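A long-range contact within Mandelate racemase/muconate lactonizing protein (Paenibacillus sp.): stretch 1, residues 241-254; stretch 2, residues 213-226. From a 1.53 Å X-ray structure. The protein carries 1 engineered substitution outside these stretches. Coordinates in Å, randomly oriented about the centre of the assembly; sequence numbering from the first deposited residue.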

ATOM      1  N   ALA A 241      26.082  -1.255   3.108  1.00 10.97           N
ATOM      2  CA  ALA A 241      27.096  -2.248   3.397  1.00 10.63           C
ATOM      3  C   ALA A 241      26.467  -3.573   3.793  1.00 10.24           C
ATOM      4  O   ALA A 241      26.902  -4.627   3.341  1.00 13.01           O
ATOM      5  CB  ALA A 241      28.030  -1.750   4.496  1.00 13.81           C
ATOM      6  N   LEU A 242      25.461  -3.525   4.653  1.00 11.20           N
ATOM      7  CA  LEU A 242      24.842  -4.762   5.120  1.00 11.63           C
ATOM      8  C   LEU A 242      24.097  -5.465   3.995  1.00 11.40           C
ATOM      9  O   LEU A 242      24.188  -6.677   3.854  1.00 12.70           O
ATOM     10  CB  LEU A 242      23.904  -4.502   6.292  1.00 12.20           C
ATOM     11  CG  LEU A 242      24.535  -3.897   7.539  1.00  9.42           C
ATOM     12  CD1 LEU A 242      23.503  -3.782   8.638  1.00 12.45           C
ATOM     13  CD2 LEU A 242      25.756  -4.712   8.010  1.00 12.53           C
ATOM     14  N   TYR A 243      23.369  -4.698   3.191  1.00 10.10           N
ATOM     15  CA  TYR A 243      22.679  -5.305   2.058  1.00  7.67           C
ATOM     16  C   TYR A 243      23.635  -5.814   0.966  1.00 10.53           C
ATOM     17  O   TYR A 243      23.354  -6.816   0.337  1.00 12.73           O
ATOM     18  CB  TYR A 243      21.640  -4.337   1.494  1.00  9.80           C
ATOM     19  CG  TYR A 243      20.303  -4.309   2.225  1.00 11.97           C
ATOM     20  CD1 TYR A 243      19.770  -5.448   2.831  1.00 11.69           C
ATOM     21  CD2 TYR A 243      19.560  -3.142   2.280  1.00 11.49           C
ATOM     22  CE1 TYR A 243      18.524  -5.406   3.463  1.00 11.30           C
ATOM     23  CE2 TYR A 243      18.328  -3.080   2.918  1.00 12.28           C
ATOM     24  CZ  TYR A 243      17.806  -4.214   3.493  1.00 11.37           C
ATOM     25  OH  TYR A 243      16.572  -4.124   4.088  1.00 11.26           O
ATOM     26  N   GLU A 244      24.759  -5.125   0.744  1.00 12.75           N
ATOM     27  CA  GLU A 244      25.757  -5.626  -0.199  1.00 16.79           C
ATOM     28  C   GLU A 244      26.224  -7.003   0.262  1.00 12.27           C
ATOM     29  O   GLU A 244      26.342  -7.933  -0.538  1.00 13.83           O
ATOM     30  CB  GLU A 244      26.963  -4.683  -0.289  1.00 13.19           C
ATOM     31  CG  GLU A 244      27.984  -5.138  -1.306  1.00 18.68           C
ATOM     32  CD  GLU A 244      29.204  -4.233  -1.369  1.00 22.69           C
ATOM     33  OE1 GLU A 244      29.389  -3.397  -0.458  1.00 26.98           O
ATOM     34  OE2 GLU A 244      29.988  -4.373  -2.325  1.00 25.61           O
ATOM     35  N   ASP A 245      26.467  -7.118   1.560  1.00 12.34           N
ATOM     36  CA  ASP A 245      26.891  -8.378   2.176  1.00 12.95           C
ATOM     37  C   ASP A 245      25.809  -9.449   2.003  1.00 14.34           C
ATOM     38  O   ASP A 245      26.085 -10.528   1.483  1.00 13.12           O
ATOM     39  CB  ASP A 245      27.261  -8.136   3.655  1.00 13.99           C
ATOM     40  CG  ASP A 245      27.669  -9.414   4.401  1.00 17.14           C
ATOM     41  OD1 ASP A 245      27.052 -10.467   4.172  1.00 13.40           O
ATOM     42  OD2 ASP A 245      28.591  -9.357   5.258  1.00 15.99           O
ATOM     43  N   LEU A 246      24.576  -9.132   2.394  1.00 13.45           N
ATOM     44  CA  LEU A 246      23.473 -10.082   2.288  1.00 13.00           C
ATOM     45  C   LEU A 246      23.281 -10.570   0.853  1.00 14.93           C
ATOM     46  O   LEU A 246      23.105 -11.760   0.611  1.00 17.04           O
ATOM     47  CB  LEU A 246      22.179  -9.444   2.790  1.00 13.02           C
ATOM     48  CG  LEU A 246      20.968 -10.379   2.873  1.00 12.39           C
ATOM     49  CD1 LEU A 246      21.329 -11.584   3.712  1.00 13.28           C
ATOM     50  CD2 LEU A 246      19.809  -9.645   3.498  1.00 13.51           C
ATOM     51  N   LYS A 247      23.312  -9.645  -0.097  1.00 13.63           N
ATOM     52  CA  LYS A 247      23.157 -10.011  -1.498  1.00 16.45           C
ATOM     53  C   LYS A 247      24.229 -10.984  -1.975  1.00 18.65           C
ATOM     54  O   LYS A 247      23.935 -11.938  -2.692  1.00 17.27           O
ATOM     55  CB  LYS A 247      23.159  -8.756  -2.362  1.00 18.18           C
ATOM     56  CG  LYS A 247      21.862  -8.001  -2.305  1.00 21.27           C
ATOM     57  CD  LYS A 247      20.789  -8.784  -2.997  1.00 22.54           C
ATOM     58  CE  LYS A 247      19.749  -7.862  -3.595  1.00 25.12           C
ATOM     59  NZ  LYS A 247      19.407  -8.302  -4.976  1.00 28.84           N
ATOM     60  N   GLU A 248      25.471 -10.732  -1.578  1.00 16.24           N
ATOM     61  CA  GLU A 248      26.580 -11.606  -1.963  1.00 18.51           C
ATOM     62  C   GLU A 248      26.402 -12.982  -1.336  1.00 18.10           C
ATOM     63  O   GLU A 248      26.627 -14.003  -1.977  1.00 18.79           O
ATOM     64  CB  GLU A 248      27.906 -10.973  -1.549  1.00 22.56           C
ATOM     65  CG  GLU A 248      29.121 -11.864  -1.668  1.00 29.49           C
ATOM     66  CD  GLU A 248      30.406 -11.083  -1.449  1.00 41.30           C
ATOM     67  OE1 GLU A 248      30.416  -9.867  -1.743  1.00 49.27           O
ATOM     68  OE2 GLU A 248      31.398 -11.676  -0.976  1.00 56.99           O
ATOM     69  N   TRP A 249      25.982 -12.996  -0.074  1.00 13.85           N
ATOM     70  CA  TRP A 249      25.726 -14.225   0.659  1.00 15.17           C
ATOM     71  C   TRP A 249      24.603 -15.029  -0.016  1.00 17.67           C
ATOM     72  O   TRP A 249      24.741 -16.227  -0.232  1.00 18.14           O
ATOM     73  CB  TRP A 249      25.351 -13.857   2.097  1.00 14.52           C
ATOM     74  CG  TRP A 249      25.114 -15.008   3.041  1.00 14.36           C
ATOM     75  CD1 TRP A 249      26.039 -15.643   3.819  1.00 16.05           C
ATOM     76  CD2 TRP A 249      23.853 -15.598   3.357  1.00 15.14           C
ATOM     77  NE1 TRP A 249      25.433 -16.623   4.577  1.00 17.71           N
ATOM     78  CE2 TRP A 249      24.088 -16.612   4.311  1.00 15.76           C
ATOM     79  CE3 TRP A 249      22.540 -15.372   2.920  1.00 13.69           C
ATOM     80  CZ2 TRP A 249      23.065 -17.389   4.840  1.00 15.45           C
ATOM     81  CZ3 TRP A 249      21.523 -16.160   3.440  1.00 18.05           C
ATOM     82  CH2 TRP A 249      21.793 -17.155   4.388  1.00 17.50           C
ATOM     83  N   LEU A 250      23.498 -14.370  -0.349  1.00 16.11           N
ATOM     84  CA  LEU A 250      22.406 -15.029  -1.052  1.00 17.22           C
ATOM     85  C   LEU A 250      22.882 -15.591  -2.393  1.00 21.12           C
ATOM     86  O   LEU A 250      22.455 -16.668  -2.807  1.00 22.15           O
ATOM     87  CB  LEU A 250      21.260 -14.048  -1.294  1.00 17.86           C
ATOM     88  CG  LEU A 250      20.412 -13.692  -0.070  1.00 15.91           C
ATOM     89  CD1 LEU A 250      19.483 -12.545  -0.423  1.00 17.24           C
ATOM     90  CD2 LEU A 250      19.621 -14.900   0.393  1.00 18.31           C
ATOM     91  N   GLY A 251      23.745 -14.849  -3.074  1.00 19.60           N
ATOM     92  CA  GLY A 251      24.258 -15.281  -4.365  1.00 21.55           C
ATOM     93  C   GLY A 251      25.108 -16.538  -4.247  1.00 25.42           C
ATOM     94  O   GLY A 251      24.946 -17.483  -5.022  1.00 27.53           O
ATOM     95  N   GLN A 252      26.010 -16.552  -3.272  1.00 23.69           N
ATOM     96  CA  GLN A 252      26.895 -17.691  -3.078  1.00 29.31           C
ATOM     97  C   GLN A 252      26.096 -18.950  -2.785  1.00 29.89           C
ATOM     98  O   GLN A 252      26.541 -20.059  -3.080  1.00 34.96           O
ATOM     99  CB  GLN A 252      27.885 -17.424  -1.944  1.00 34.98           C
ATOM    100  CG  GLN A 252      29.010 -16.482  -2.324  1.00 34.09           C
ATOM    101  CD  GLN A 252      29.875 -17.034  -3.444  1.00 45.28           C
ATOM    102  OE1 GLN A 252      30.544 -18.058  -3.281  1.00 55.73           O
ATOM    103  NE2 GLN A 252      29.862 -16.363  -4.591  1.00 43.52           N
ATOM    104  N   ARG A 253      24.908 -18.767  -2.215  1.00 24.50           N
ATOM    105  CA  ARG A 253      24.057 -19.881  -1.810  1.00 26.53           C
ATOM    106  C   ARG A 253      23.076 -20.289  -2.898  1.00 24.17           C
ATOM    107  O   ARG A 253      22.407 -21.315  -2.780  1.00 32.28           O
ATOM    108  CB  ARG A 253      23.269 -19.504  -0.555  1.00 26.03           C
ATOM    109  CG  ARG A 253      24.141 -19.201   0.643  1.00 25.71           C
ATOM    110  CD  ARG A 253      23.292 -18.774   1.824  1.00 26.27           C
ATOM    111  NE  ARG A 253      22.176 -19.692   2.023  1.00 30.06           N
ATOM    112  CZ  ARG A 253      22.217 -20.774   2.794  1.00 28.87           C
ATOM    113  NH1 ARG A 253      21.142 -21.546   2.903  1.00 29.23           N
ATOM    114  NH2 ARG A 253      23.319 -21.088   3.461  1.00 28.60           N
ATOM    115  N   GLY A 254      22.974 -19.475  -3.943  1.00 26.46           N
ATOM    116  CA  GLY A 254      21.990 -19.695  -4.989  1.00 26.71           C
ATOM    117  C   GLY A 254      20.566 -19.527  -4.483  1.00 28.29           C
ATOM    118  O   GLY A 254      19.617 -20.069  -5.052  1.00 30.81           O
TER
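Stretch 2 213-226: NLNLTKEVLAALSD

Neighbouring helices that run the same way pack by fitting side chains between those of the partner, and this pair illustrates the rule. Stretch 2 forms a helix from Leu 214 to Ala 223, entered through Asn 213, whose OD1 caps it by accepting from Leu 216 N at 2.9 Å. It lies nearly parallel to helix 241-253, with a crossing angle of -23° and a closest axial approach of 11.0 Å. The backbones are nearer at the start, where the CA atoms of Leu 242 and Leu 214 are 6.7 Å apart, than at the end, where those of Arg 253 and Ala 222 are separated by 9.0 Å.

At the centre, Leu 246 enters a hole formed by Leu 214, Thr 217, Lys 218 and Leu 221; its CB lies 3.8 Å from Leu 214 CD1, and its CD1 4.0 Å from Leu 221 CD1. Lys 218, extended beyond chi1, serves two partners one turn apart: its CD lies over the five-membered ring of Trp 249, 3.8 Å from the centroid, while NZ makes a 2.8 Å salt bridge to Asp 245 OD1. The far edge of the indole meets Leu 221, CZ3 to CB 3.9 Å. Finally, the Arg 253 guanidinium covers Ala 222, with NH1 3.9 Å from its CB.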

ATOM      1  N   ASN A 213      19.180  -8.287  12.850  1.00 11.89           N
ATOM      2  CA  ASN A 213      20.448  -7.729  12.359  1.00  9.88           C
ATOM      3  C   ASN A 213      20.898  -8.683  11.248  1.00 11.03           C
ATOM      4  O   ASN A 213      20.147  -9.621  10.892  1.00 12.43           O
ATOM      5  CB  ASN A 213      21.481  -7.568  13.493  1.00 11.21           C
ATOM      6  CG  ASN A 213      21.770  -8.873  14.224  1.00 14.01           C
ATOM      7  OD1 ASN A 213      21.484  -9.966  13.725  1.00 11.67           O
ATOM      8  ND2 ASN A 213      22.345  -8.761  15.419  1.00 13.57           N
ATOM      9  N   LEU A 214      22.065  -8.461  10.659  1.00  8.99           N
ATOM     10  CA  LEU A 214      22.421  -9.216   9.475  1.00  9.11           C
ATOM     11  C   LEU A 214      22.557 -10.715   9.777  1.00 12.34           C
ATOM     12  O   LEU A 214      22.117 -11.556   8.989  1.00 12.41           O
ATOM     13  CB  LEU A 214      23.683  -8.639   8.831  1.00  9.61           C
ATOM     14  CG  LEU A 214      24.245  -9.353   7.603  1.00  8.80           C
ATOM     15  CD1 LEU A 214      23.239  -9.360   6.444  1.00 13.81           C
ATOM     16  CD2 LEU A 214      25.558  -8.665   7.180  1.00 13.57           C
ATOM     17  N   ASN A 215      23.185 -11.048  10.904  1.00 11.45           N
ATOM     18  CA  ASN A 215      23.374 -12.456  11.242  1.00 12.73           C
ATOM     19  C   ASN A 215      22.067 -13.168  11.614  1.00 13.54           C
ATOM     20  O   ASN A 215      21.874 -14.322  11.244  1.00 12.98           O
ATOM     21  CB  ASN A 215      24.465 -12.654  12.303  1.00 12.34           C
ATOM     22  CG  ASN A 215      25.842 -12.846  11.689  1.00 12.33           C
ATOM     23  OD1 ASN A 215      25.961 -13.232  10.532  1.00 14.55           O
ATOM     24  ND2 ASN A 215      26.890 -12.606  12.468  1.00 13.16           N
ATOM     25  N   LEU A 216      21.159 -12.492  12.325  1.00 12.10           N
ATOM     26  CA  LEU A 216      19.836 -13.082  12.555  1.00 10.36           C
ATOM     27  C   LEU A 216      19.157 -13.351  11.228  1.00 12.57           C
ATOM     28  O   LEU A 216      18.511 -14.386  11.042  1.00 12.70           O
ATOM     29  CB  LEU A 216      18.951 -12.171  13.395  1.00 13.96           C
ATOM     30  CG  LEU A 216      19.162 -12.253  14.895  1.00 17.66           C
ATOM     31  CD1 LEU A 216      18.494 -11.066  15.593  1.00 17.98           C
ATOM     32  CD2 LEU A 216      18.634 -13.591  15.445  1.00 18.15           C
ATOM     33  N   THR A 217      19.300 -12.400  10.306  1.00 11.95           N
ATOM     34  CA  THR A 217      18.694 -12.516   8.989  1.00 12.25           C
ATOM     35  C   THR A 217      19.230 -13.726   8.260  1.00 11.29           C
ATOM     36  O   THR A 217      18.458 -14.503   7.705  1.00 12.24           O
ATOM     37  CB  THR A 217      18.939 -11.242   8.171  1.00 10.66           C
ATOM     38  OG1 THR A 217      18.327 -10.146   8.864  1.00 11.11           O
ATOM     39  CG2 THR A 217      18.324 -11.386   6.781  1.00 14.62           C
ATOM     40  N   LYS A 218      20.548 -13.900   8.283  1.00 11.69           N
ATOM     41  CA  LYS A 218      21.154 -15.044   7.623  1.00 11.14           C
ATOM     42  C   LYS A 218      20.728 -16.354   8.283  1.00 11.90           C
ATOM     43  O   LYS A 218      20.564 -17.368   7.595  1.00 14.48           O
ATOM     44  CB  LYS A 218      22.681 -14.914   7.640  1.00  9.46           C
ATOM     45  CG  LYS A 218      23.180 -13.801   6.723  1.00 11.52           C
ATOM     46  CD  LYS A 218      24.699 -13.671   6.858  1.00 11.27           C
ATOM     47  CE  LYS A 218      25.229 -12.672   5.845  1.00 10.90           C
ATOM     48  NZ  LYS A 218      26.708 -12.488   6.007  1.00 12.16           N
ATOM     49  N   GLU A 219      20.554 -16.334   9.602  1.00 11.37           N
ATOM     50  CA  GLU A 219      20.142 -17.553  10.300  1.00 15.54           C
ATOM     51  C   GLU A 219      18.749 -17.961   9.855  1.00 15.49           C
ATOM     52  O   GLU A 219      18.491 -19.141   9.590  1.00 14.87           O
ATOM     53  CB  GLU A 219      20.166 -17.374  11.807  1.00 13.99           C
ATOM     54  CG  GLU A 219      19.559 -18.523  12.564  1.00 20.30           C
ATOM     55  CD  GLU A 219      19.990 -18.554  14.015  1.00 33.79           C
ATOM     56  OE1 GLU A 219      21.066 -17.992  14.341  1.00 28.22           O
ATOM     57  OE2 GLU A 219      19.246 -19.144  14.829  1.00 40.60           O
ATOM     58  N   VAL A 220      17.852 -16.984   9.765  1.00 10.43           N
ATOM     59  CA  VAL A 220      16.489 -17.260   9.343  1.00 11.07           C
ATOM     60  C   VAL A 220      16.411 -17.699   7.874  1.00 14.41           C
ATOM     61  O   VAL A 220      15.729 -18.679   7.539  1.00 14.07           O
ATOM     62  CB  VAL A 220      15.629 -16.037   9.575  1.00  9.98           C
ATOM     63  CG1 VAL A 220      14.282 -16.198   8.905  1.00 12.47           C
ATOM     64  CG2 VAL A 220      15.490 -15.778  11.075  1.00 10.81           C
ATOM     65  N   LEU A 221      17.116 -16.990   6.997  1.00 13.99           N
ATOM     66  CA  LEU A 221      17.122 -17.327   5.578  1.00 11.58           C
ATOM     67  C   LEU A 221      17.705 -18.718   5.334  1.00 15.59           C
ATOM     68  O   LEU A 221      17.183 -19.464   4.500  1.00 18.13           O
ATOM     69  CB  LEU A 221      17.892 -16.287   4.766  1.00 12.58           C
ATOM     70  CG  LEU A 221      17.228 -14.914   4.697  1.00 12.28           C
ATOM     71  CD1 LEU A 221      18.111 -13.922   3.974  1.00 14.16           C
ATOM     72  CD2 LEU A 221      15.893 -15.042   3.991  1.00 17.19           C
ATOM     73  N   ALA A 222      18.769 -19.063   6.056  1.00 14.12           N
ATOM     74  CA  ALA A 222      19.368 -20.384   5.898  1.00 17.94           C
ATOM     75  C   ALA A 222      18.381 -21.449   6.360  1.00 18.22           C
ATOM     76  O   ALA A 222      18.166 -22.439   5.660  1.00 21.75           O
ATOM     77  CB  ALA A 222      20.691 -20.483   6.654  1.00 17.20           C
ATOM     78  N   ALA A 223      17.766 -21.237   7.522  1.00 15.64           N
ATOM     79  CA  ALA A 223      16.806 -22.205   8.047  1.00 17.47           C
ATOM     80  C   ALA A 223      15.685 -22.428   7.036  1.00 18.47           C
ATOM     81  O   ALA A 223      15.183 -23.544   6.897  1.00 24.60           O
ATOM     82  CB  ALA A 223      16.253 -21.741   9.386  1.00 18.05           C
ATOM     83  N   LEU A 224      15.327 -21.379   6.307  1.00 17.07           N
ATOM     84  CA  LEU A 224      14.251 -21.441   5.324  1.00 15.46           C
ATOM     85  C   LEU A 224      14.725 -21.728   3.894  1.00 17.90           C
ATOM     86  O   LEU A 224      14.010 -21.439   2.946  1.00 19.62           O
ATOM     87  CB  LEU A 224      13.393 -20.174   5.369  1.00 17.00           C
ATOM     88  CG  LEU A 224      12.677 -19.910   6.702  1.00 15.44           C
ATOM     89  CD1 LEU A 224      12.169 -18.485   6.779  1.00 17.49           C
ATOM     90  CD2 LEU A 224      11.515 -20.892   6.919  1.00 15.67           C
ATOM     91  N   SER A 225      15.914 -22.312   3.760  1.00 23.22           N
ATOM     92  CA  SER A 225      16.475 -22.664   2.449  1.00 28.23           C
ATOM     93  C   SER A 225      15.511 -23.495   1.614  1.00 35.83           C
ATOM     94  O   SER A 225      15.371 -23.280   0.406  1.00 34.64           O
ATOM     95  CB  SER A 225      17.768 -23.459   2.621  1.00 23.43           C
ATOM     96  OG  SER A 225      18.807 -22.636   3.119  1.00 40.29           O
ATOM     97  N   ASP A 226      14.860 -24.453   2.267  1.00 25.64           N
ATOM     98  CA  ASP A 226      13.970 -25.383   1.575  1.00 34.45           C
ATOM     99  C   ASP A 226      12.607 -24.763   1.310  1.00 32.95           C
ATOM    100  O   ASP A 226      11.724 -25.396   0.739  1.00 37.18           O
ATOM    101  CB  ASP A 226      13.815 -26.691   2.361  1.00 33.80           C
ATOM    102  CG  ASP A 226      13.610 -26.469   3.856  1.00 41.17           C
ATOM    103  OD1 ASP A 226      13.461 -25.305   4.298  1.00 34.82           O
ATOM    104  OD2 ASP A 226      13.592 -27.477   4.600  1.00 48.07           O
TER
HETATM  105  O   HOH W   1      21.134 -23.846   4.529  1.00 39.09           O